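Local coordinates for Lin2722 protein (Listeria innocua, PDB 3DS8) that is of unknown function but has an alpha/beta-hydrolase fold with a probable serine-histidine-aspartate triad, consistent with a hydrolase, at residues P186-V191 and Q223-T228. Numbering follows the deposited sequence.
Sequences PTDGIV and QTLHET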
loop_
_atom_site.group_PDB
_atom_site.type_symbol
_atom_site.label_atom_id
_atom_site.label_comp_id
_atom_site.label_asym_id
_atom_site.label_seq_id
_atom_site.Cartn_x
_atom_site.Cartn_y
_atom_site.Cartn_z
ATOM N N PRO A 186 0.084 22.037 -1.838
ATOM C CA PRO A 186 -0.481 20.680 -1.946
ATOM C C PRO A 186 0.545 19.660 -2.461
ATOM O O PRO A 186 0.434 19.087 -3.552
ATOM C CB PRO A 186 -1.690 20.882 -2.871
ATOM C CG PRO A 186 -1.351 21.955 -3.681
ATOM C CD PRO A 186 -0.433 22.889 -2.920
ATOM N N THR A 187 1.573 19.466 -1.652
ATOM C CA THR A 187 2.586 18.449 -1.905
ATOM C C THR A 187 2.996 17.902 -0.557
ATOM O O THR A 187 2.867 18.592 0.443
ATOM C CB THR A 187 3.796 19.017 -2.638
ATOM O OG1 THR A 187 4.808 18.002 -2.831
ATOM C CG2 THR A 187 4.363 20.177 -1.890
ATOM N N ASP A 188 3.480 16.673 -0.526
ATOM C CA ASP A 188 4.170 16.172 0.669
ATOM C C ASP A 188 5.666 16.465 0.713
ATOM O O ASP A 188 6.362 16.001 1.616
ATOM C CB ASP A 188 3.865 14.688 0.905
ATOM C CG ASP A 188 4.565 13.742 -0.055
ATOM O OD1 ASP A 188 5.457 14.167 -0.845
ATOM O OD2 ASP A 188 4.196 12.529 -0.001
ATOM N N GLY A 189 6.159 17.260 -0.249
ATOM C CA GLY A 189 7.534 17.628 -0.353
ATOM C C GLY A 189 8.160 16.941 -1.571
ATOM O O GLY A 189 9.143 17.428 -2.144
ATOM N N ILE A 190 7.585 15.804 -1.967
ATOM C CA ILE A 190 8.078 15.004 -3.090
ATOM C C ILE A 190 6.942 14.708 -4.077
ATOM O O ILE A 190 7.093 14.919 -5.299
ATOM C CB ILE A 190 8.698 13.690 -2.616
ATOM C CG1 ILE A 190 9.992 13.972 -1.822
ATOM C CG2 ILE A 190 9.057 12.764 -3.823
ATOM C CD1 ILE A 190 11.153 14.398 -2.708
ATOM N N VAL A 191 5.821 14.276 -3.525
ATOM C CA VAL A 191 4.637 13.874 -4.288
ATOM C C VAL A 191 3.509 14.922 -4.152
ATOM O O VAL A 191 3.067 15.217 -3.036
ATOM C CB VAL A 191 4.120 12.488 -3.791
ATOM C CG1 VAL A 191 2.814 12.012 -4.581
ATOM C CG2 VAL A 191 5.238 11.398 -3.837
ATOM N N GLN A 223 9.075 11.627 3.407
ATOM C CA GLN A 223 10.098 10.684 3.828
ATOM C C GLN A 223 9.683 9.882 5.089
ATOM O O GLN A 223 10.097 8.720 5.258
ATOM C CB GLN A 223 11.410 11.441 4.088
ATOM C CG GLN A 223 12.094 11.936 2.825
ATOM C CD GLN A 223 11.608 13.298 2.224
ATOM O OE1 GLN A 223 10.602 13.888 2.631
ATOM N NE2 GLN A 223 12.393 13.795 1.230
ATOM N N THR A 224 8.876 10.509 5.937
ATOM C CA THR A 224 8.458 9.921 7.205
ATOM C C THR A 224 6.935 9.760 7.350
ATOM O O THR A 224 6.395 9.565 8.461
ATOM C CB THR A 224 9.070 10.729 8.366
ATOM O OG1 THR A 224 8.771 12.128 8.249
ATOM C CG2 THR A 224 10.595 10.537 8.345
ATOM N N LEU A 225 6.208 9.868 6.247
ATOM C CA LEU A 225 4.749 9.870 6.319
ATOM C C LEU A 225 4.168 8.541 6.886
ATOM O O LEU A 225 3.130 8.517 7.531
ATOM C CB LEU A 225 4.142 10.183 4.934
ATOM C CG LEU A 225 2.626 10.390 4.886
ATOM C CD1 LEU A 225 2.175 11.571 5.738
ATOM C CD2 LEU A 225 2.180 10.537 3.380
ATOM N N HIS A 226 4.862 7.448 6.613
ATOM C CA HIS A 226 4.548 6.109 7.186
ATOM C C HIS A 226 4.875 5.966 8.696
ATOM O O HIS A 226 4.574 4.910 9.274
ATOM C CB HIS A 226 5.283 5.046 6.415
ATOM C CG HIS A 226 6.767 5.143 6.536
ATOM N ND1 HIS A 226 7.472 6.268 6.166
ATOM C CD2 HIS A 226 7.681 4.249 6.974
ATOM C CE1 HIS A 226 8.756 6.072 6.405
ATOM N NE2 HIS A 226 8.913 4.860 6.912
ATOM N N GLU A 227 5.408 7.024 9.299
ATOM C CA GLU A 227 5.743 7.052 10.727
ATOM C C GLU A 227 4.922 8.032 11.553
ATOM O O GLU A 227 5.103 8.123 12.763
ATOM C CB GLU A 227 7.200 7.396 10.933
ATOM C CG GLU A 227 8.110 6.288 10.354
ATOM C CD GLU A 227 9.584 6.484 10.626
ATOM O OE1 GLU A 227 10.033 7.646 10.594
ATOM O OE2 GLU A 227 10.311 5.459 10.865
ATOM N N THR A 228 4.034 8.772 10.917
ATOM C CA THR A 228 3.295 9.775 11.657
ATOM C C THR A 228 2.304 9.045 12.558
ATOM O O THR A 228 1.761 7.963 12.198
ATOM C CB THR A 228 2.557 10.794 10.798
ATOM O OG1 THR A 228 1.531 10.150 10.063
ATOM C CG2 THR A 228 3.504 11.553 9.849
#
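The acid loop and the histidine loop of a probable Ser-His-Asp triad, as in other alpha/beta hydrolases, meet here where Asp188 faces Leu225 and Ile190 faces Gln223. Contact between the two segments is slight, with 122 Å² buried in all and no hydrogen bond across. On the buried side, Asp188 OD2 lies 4.4 Å from Leu225 CD2, a methyl beside the carboxylate. On the exposed side, the side chains of Ile190 and Gln223 cross at about a right angle, and Gln223 NE2 comes 3.9 Å from Ile190 CG1. The Gln223 chain bends at its second torsion (chi2 84°), which folds the amide back toward Ile190.

The two oxygens of Asp188 divide their work. OD2 is hydrogen-bonded to ND1 of His222, the residue just before 223-228, a geometry consistent with a charge relay to Ser102 on the probable nucleophile elbow. Asp188 OD1 is held by its own loop: Ile190 N meets it at 2.9 Å nearly along the C-O axis, closing an Asx turn, while Val191 N donates to it at 2.7 Å from above the carboxylate plane, 37° out of it. These two grips should restrain rotation of the carboxylate. Ahead of them an ST turn adds a bond from Gly189 N to Thr187 OG1 at 3.0 Å, and Gly189 adopts a positive phi (110°) that suits glycine.

Segment 186-191 follows strand 173-180 and leads into helix 193-196; segment 223-228 follows the neighbouring parallel strand 209-216, and Thr228 N-caps helix 229-240. His222, leading into 223-228, is touched by the side chains of Ile190 and Val191, while His226 stacks on His101 at the end of strand 95-101, next to the probable nucleophile Ser102.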